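Local atomic coordinates of 4-aminobutyrate transaminase (Acinetobacter baumannii, PDB entry 6WOP), a protein that probably catalyses the pyridoxal-phosphate-dependent transfer of the amino group of 4-aminobutyrate to 2-oxoglutarate, as a class-III aminotransferase. Residues A[348-353]-A[357-362]; A[379-384]-A[389-394]. All coordinates share one frame; numbering follows the deposited sequence.

How the contacts relate
Two antiparallel hairpins, formed one after the other along the chain, show how a sheet can be assembled from local loops. Coming from the N terminus, the chain leaves helix 321-342 and closes contact 1 by turning back from 348-353 into 357-362. It then runs through helix 364-376 and closes contact 2, where 379-384 meets 389-394, before ending in helix 401-416. The loops neither nest nor cross. Their second strands, 356-361 and 390-393, are sheet neighbours, joined by Val-357 O to Phe-393 N and Leu-361 N to Asn-389 O, both probable hydrogen bonds. Contact 1 supplies one of the sheet's two edge strands within the chain, 347-353, whereas contact 2 links onward to strand 43-46.

Contact 1: A[348-353]-A[357-362]; sequences TDIRAL and VAVELE
Arg-351 reaches toward the neighbouring strand and grips a single carboxylate oxygen of Glu-360: NH1 lies 2.8 Å and NH2 3.0 Å from OE2. The two nitrogens arrive from opposite faces of a carboxylate turned 79° to the guanidinium. A bend at chi3 (-77°) turns the guanidinium toward Glu-360 on the same face, and its edge also receives Asp-349, with NH1 2.9 Å from OD2. Two acidic groups are thus held by one cation, while Lys-177 gives OE2 a second positive partner and Gly-214 O takes a bond from NH2. Beneath this network runs an antiparallel beta hairpin, kept in register by nearly straight backbone bonds such as Arg-351 N to Ala-358 O at 3.0 Å. Where Thr-348 and Asp-349 both face Glu-360, the edge strand makes a classic beta bulge. Thr-348 N to Glu-360 O, 2.9 Å, still holds the backbone here, but the side chains of Thr-348 and Glu-362 are exposed, and a water bridges Thr-348 OG1 and Glu-360 OE1. On the other face, where helix 321-342 packs through Leu-332 and Leu-336, cross-strand apolar contacts are long, with Ile-350 CG1 4.3 Å from Val-359 CG2 and Ala-352 CB 4.1 Å from Val-357 CG2.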
loop_
_atom_site.group_PDB
_atom_site.type_symbol
_atom_site.label_atom_id
_atom_site.label_comp_id
_atom_site.label_asym_id
_atom_site.label_seq_id
_atom_site.Cartn_x
_atom_site.Cartn_y
_atom_site.Cartn_z
ATOM N N THR A 348 -37.829 14.789 6.111
ATOM C CA THR A 348 -37.778 13.946 4.912
ATOM C C THR A 348 -37.776 12.453 5.204
ATOM O O THR A 348 -38.124 11.670 4.309
ATOM C CB THR A 348 -36.537 14.224 4.055
ATOM O OG1 THR A 348 -35.346 13.962 4.822
ATOM C CG2 THR A 348 -36.508 15.619 3.505
ATOM N N ASP A 349 -37.383 12.038 6.406
ATOM C CA ASP A 349 -37.320 10.622 6.736
ATOM C C ASP A 349 -37.343 10.507 8.245
ATOM O O ASP A 349 -36.868 11.397 8.951
ATOM C CB ASP A 349 -36.044 9.935 6.213
ATOM C CG ASP A 349 -36.221 8.399 6.009
ATOM O OD1 ASP A 349 -37.362 7.903 6.276
ATOM O OD2 ASP A 349 -35.239 7.708 5.543
ATOM N N ILE A 350 -37.875 9.388 8.720
ATOM C CA ILE A 350 -37.776 8.963 10.112
ATOM C C ILE A 350 -37.263 7.531 10.080
ATOM O O ILE A 350 -37.826 6.699 9.371
ATOM C CB ILE A 350 -39.118 9.048 10.840
ATOM C CG1 ILE A 350 -39.603 10.527 10.901
ATOM C CG2 ILE A 350 -38.950 8.449 12.239
ATOM C CD1 ILE A 350 -41.077 10.786 11.322
ATOM N N ARG A 351 -36.146 7.256 10.754
ATOM C CA ARG A 351 -35.579 5.912 10.746
ATOM C C ARG A 351 -35.501 5.403 12.169
ATOM O O ARG A 351 -35.225 6.179 13.082
ATOM C CB ARG A 351 -34.186 5.893 10.126
ATOM C CG ARG A 351 -34.265 6.328 8.648
ATOM C CD ARG A 351 -32.917 6.261 7.953
ATOM N NE ARG A 351 -31.996 7.364 8.282
ATOM C CZ ARG A 351 -31.957 8.553 7.675
ATOM N NH1 ARG A 351 -32.824 8.861 6.695
ATOM N NH2 ARG A 351 -31.048 9.444 8.063
ATOM N N ALA A 352 -35.682 4.099 12.364
ATOM C CA ALA A 352 -35.802 3.625 13.750
ATOM C C ALA A 352 -35.570 2.124 13.823
ATOM O O ALA A 352 -36.171 1.352 13.055
ATOM C CB ALA A 352 -37.179 3.932 14.299
ATOM N N LEU A 353 -34.726 1.704 14.754
ATOM C CA LEU A 353 -34.782 0.328 15.240
ATOM C C LEU A 353 -34.650 0.395 16.757
ATOM O O LEU A 353 -33.617 0.854 17.245
ATOM C CB LEU A 353 -33.678 -0.525 14.622
ATOM C CG LEU A 353 -33.836 -2.001 14.996
ATOM C CD1 LEU A 353 -35.092 -2.566 14.411
ATOM C CD2 LEU A 353 -32.597 -2.772 14.521
ATOM N N VAL A 357 -32.930 5.769 16.889
ATOM C CA VAL A 357 -33.913 6.569 16.155
ATOM C C VAL A 357 -33.260 7.849 15.658
ATOM O O VAL A 357 -32.489 8.485 16.390
ATOM C CB VAL A 357 -35.143 6.946 17.030
ATOM C CG1 VAL A 357 -36.208 7.754 16.185
ATOM C CG2 VAL A 357 -35.760 5.731 17.642
ATOM N N ALA A 358 -33.635 8.266 14.444
ATOM C CA ALA A 358 -33.128 9.500 13.860
ATOM C C ALA A 358 -34.210 10.156 13.021
ATOM O O ALA A 358 -35.048 9.475 12.433
ATOM C CB ALA A 358 -31.911 9.241 12.970
ATOM N N VAL A 359 -34.126 11.483 12.888
ATOM C CA VAL A 359 -34.983 12.251 11.987
ATOM C C VAL A 359 -34.094 13.002 10.991
ATOM O O VAL A 359 -33.088 13.608 11.378
ATOM C CB VAL A 359 -35.910 13.210 12.740
ATOM C CG1 VAL A 359 -35.127 14.318 13.442
ATOM C CG2 VAL A 359 -36.967 13.773 11.773
ATOM N N GLU A 360 -34.406 12.894 9.707
ATOM C CA GLU A 360 -33.628 13.595 8.684
ATOM C C GLU A 360 -34.411 14.812 8.224
ATOM O O GLU A 360 -35.638 14.746 8.008
ATOM C CB GLU A 360 -33.302 12.724 7.465
ATOM C CG GLU A 360 -32.433 13.473 6.420
ATOM C CD GLU A 360 -31.734 12.511 5.491
ATOM O OE1 GLU A 360 -31.284 12.898 4.385
ATOM O OE2 GLU A 360 -31.690 11.338 5.870
ATOM N N LEU A 361 -33.712 15.924 8.086
ATOM C CA LEU A 361 -34.357 17.164 7.686
ATOM C C LEU A 361 -33.878 17.534 6.294
ATOM O O LEU A 361 -32.901 16.978 5.790
ATOM C CB LEU A 361 -34.071 18.283 8.707
ATOM C CG LEU A 361 -34.607 18.119 10.156
ATOM C CD1 LEU A 361 -33.760 17.255 11.012
ATOM C CD2 LEU A 361 -34.667 19.452 10.847
ATOM N N GLU A 362 -34.582 18.471 5.674
ATOM C CA GLU A 362 -34.181 18.851 4.320
ATOM C C GLU A 362 -32.755 19.379 4.282
ATOM O O GLU A 362 -31.982 19.051 3.377
ATOM C CB GLU A 362 -35.147 19.878 3.747
ATOM C CG GLU A 362 -35.964 19.244 2.689
ATOM C CD GLU A 362 -37.145 20.051 2.313
ATOM O OE1 GLU A 362 -37.045 21.304 2.432
ATOM O OE2 GLU A 362 -38.162 19.432 1.902
HETATM O O HOH W 1 -33.253 14.492 3.074
#

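Contact 2: A[379-384]-A[389-394]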
loop_
_atom_site.group_PDB
_atom_site.type_symbol
_atom_site.label_atom_id
_atom_site.label_comp_id
_atom_site.label_asym_id
_atom_site.label_seq_id
_atom_site.Cartn_x
_atom_site.Cartn_y
_atom_site.Cartn_z
ATOM N N LEU A 379 -31.596 20.920 26.441
ATOM C CA LEU A 379 -31.708 19.630 25.764
ATOM C C LEU A 379 -30.496 19.445 24.846
ATOM O O LEU A 379 -30.258 20.250 23.958
ATOM C CB LEU A 379 -33.040 19.531 24.981
ATOM C CG LEU A 379 -33.134 18.206 24.213
ATOM C CD1 LEU A 379 -33.177 16.907 25.188
ATOM C CD2 LEU A 379 -34.282 18.268 23.200
ATOM N N LEU A 380 -29.707 18.398 25.080
ATOM C CA LEU A 380 -28.482 18.150 24.333
ATOM C C LEU A 380 -28.788 17.174 23.214
ATOM O O LEU A 380 -29.074 16.004 23.493
ATOM C CB LEU A 380 -27.415 17.564 25.267
ATOM C CG LEU A 380 -26.092 17.071 24.633
ATOM C CD1 LEU A 380 -25.404 18.201 23.883
ATOM C CD2 LEU A 380 -25.134 16.535 25.694
ATOM N N LEU A 381 -28.633 17.626 21.953
ATOM C CA LEU A 381 -28.937 16.855 20.748
ATOM C C LEU A 381 -27.709 16.699 19.870
ATOM O O LEU A 381 -26.944 17.657 19.712
ATOM C CB LEU A 381 -30.026 17.567 19.883
ATOM C CG LEU A 381 -31.446 17.664 20.468
ATOM C CD1 LEU A 381 -32.445 18.440 19.532
ATOM C CD2 LEU A 381 -31.907 16.231 20.741
ATOM N N LEU A 382 -27.556 15.515 19.254
ATOM C CA LEU A 382 -26.498 15.275 18.271
ATOM C C LEU A 382 -27.018 15.225 16.835
ATOM O O LEU A 382 -28.111 14.707 16.578
ATOM C CB LEU A 382 -25.795 13.958 18.543
ATOM C CG LEU A 382 -25.223 13.745 19.955
ATOM C CD1 LEU A 382 -24.777 12.302 20.035
ATOM C CD2 LEU A 382 -24.068 14.711 20.215
ATOM N N THR A 383 -26.174 15.668 15.893
ATOM C CA THR A 383 -26.447 15.486 14.462
ATOM C C THR A 383 -25.526 14.429 13.843
ATOM O O THR A 383 -24.603 13.904 14.470
ATOM C CB THR A 383 -26.315 16.794 13.681
ATOM O OG1 THR A 383 -24.981 17.311 13.819
ATOM C CG2 THR A 383 -27.380 17.827 14.153
ATOM N N CYS A 384 -25.803 14.072 12.599
ATOM C CA CYS A 384 -25.079 13.003 11.945
ATOM C C CYS A 384 -25.308 13.189 10.467
ATOM O O CYS A 384 -25.844 14.223 10.043
ATOM C CB CYS A 384 -25.572 11.621 12.366
ATOM S SG CYS A 384 -27.392 11.442 12.542
ATOM N N ASN A 389 -27.584 16.658 8.197
ATOM C CA ASN A 389 -28.984 17.054 8.262
ATOM C C ASN A 389 -29.814 16.054 9.047
ATOM O O ASN A 389 -31.043 16.076 8.975
ATOM C CB ASN A 389 -29.545 17.241 6.850
ATOM C CG ASN A 389 -29.459 15.986 6.028
ATOM O OD1 ASN A 389 -28.580 15.149 6.249
ATOM N ND2 ASN A 389 -30.372 15.821 5.101
ATOM N N VAL A 390 -29.172 15.156 9.786
ATOM C CA VAL A 390 -29.867 14.125 10.544
ATOM C C VAL A 390 -29.664 14.386 12.022
ATOM O O VAL A 390 -28.528 14.550 12.472
ATOM C CB VAL A 390 -29.353 12.732 10.170
ATOM C CG1 VAL A 390 -30.216 11.716 10.915
ATOM C CG2 VAL A 390 -29.407 12.546 8.566
ATOM N N ILE A 391 -30.743 14.399 12.793
ATOM C CA ILE A 391 -30.638 14.420 14.260
ATOM C C ILE A 391 -30.822 13.000 14.741
ATOM O O ILE A 391 -31.829 12.365 14.418
ATOM C CB ILE A 391 -31.700 15.336 14.881
ATOM C CG1 ILE A 391 -31.508 16.772 14.408
ATOM C CG2 ILE A 391 -31.741 15.194 16.452
ATOM C CD1 ILE A 391 -32.737 17.619 14.658
ATOM N N ARG A 392 -29.871 12.486 15.513
ATOM C CA ARG A 392 -29.962 11.110 15.978
ATOM C C ARG A 392 -30.191 11.146 17.470
ATOM O O ARG A 392 -29.768 12.094 18.136
ATOM C CB ARG A 392 -28.675 10.323 15.665
ATOM C CG ARG A 392 -27.436 11.011 16.266
ATOM C CD ARG A 392 -26.211 10.135 16.041
ATOM N NE ARG A 392 -24.971 10.912 16.029
ATOM C CZ ARG A 392 -23.754 10.387 16.082
ATOM N NH1 ARG A 392 -23.606 9.081 16.190
ATOM N NH2 ARG A 392 -22.685 11.174 16.037
ATOM N N PHE A 393 -30.905 10.149 18.000
ATOM C CA PHE A 393 -31.302 10.156 19.416
ATOM C C PHE A 393 -30.643 9.002 20.148
ATOM O O PHE A 393 -30.858 7.830 19.799
ATOM C CB PHE A 393 -32.829 10.087 19.524
ATOM C CG PHE A 393 -33.493 11.245 18.878
ATOM C CD1 PHE A 393 -33.675 12.426 19.598
ATOM C CD2 PHE A 393 -33.863 11.191 17.535
ATOM C CE1 PHE A 393 -34.236 13.558 19.001
ATOM C CE2 PHE A 393 -34.413 12.317 16.915
ATOM C CZ PHE A 393 -34.596 13.507 17.669
ATOM N N LEU A 394 -29.837 9.334 21.165
ATOM C CA LEU A 394 -29.041 8.382 21.933
ATOM C C LEU A 394 -29.193 8.570 23.437
ATOM O O LEU A 394 -28.217 8.366 24.213
ATOM C CB LEU A 394 -27.576 8.527 21.542
ATOM C CG LEU A 394 -27.374 7.993 20.131
ATOM C CD1 LEU A 394 -25.942 8.456 19.589
ATOM C CD2 LEU A 394 -27.509 6.483 20.162
HETATM O O HOH W 2 -29.520 13.725 20.028
#
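Arg-392 binds the opposite strand through its backbone, N donating to Leu-382 O at 3.0 Å, and then again, weakly, through its side chain, NE lying 3.4 Å from Thr-383 O. The result is an antiparallel beta hairpin inside the mixed sheet of this class-III aminotransferase, and a strongly twisted one, for the N-to-C directions of the short segments 382-384 and 390-393 differ by 126°, far from the 180° of a flat antiparallel pair. Toward the turn, Cys-384 and Val-390 form a hydrogen-bonded pair whose two links are both weak, one from Cys-384 N to Val-390 O and the other from Val-390 N to Cys-384 O. At the other end a water accepts from Leu-382 N; its link to Arg-392 O is unusually short and therefore doubtful.

A chi1 of 56° tucks CG of the arginine in among its own backbone atoms, and from there the chain runs extended to NE. This carries it alongside Cys-384, whose SG is 3.6 Å from Arg-392 CB, and lays one face of the guanidinium against Leu-382 CD1, while Thr-383 O meets its edge. The charged end is held further by a salt bridge from NH2 to Glu-212.

Packing spreads outward from here. Leu-382 CD1 also touches Leu-394 CD1 at 4.0 Å, the two side chains roughly perpendicular, and Val-81 of the second subunit packs on Leu-382. On the face carrying Thr-383 and Ile-391, Gln-371 of helix 364-376 touches Thr-383 and Val-370 touches Ile-391. Near helix 401-416, Leu-381 and Phe-393 run alongside each other in the same direction against Leu-411, with Leu-381 CD2 3.9 Å from Phe-393 CE1.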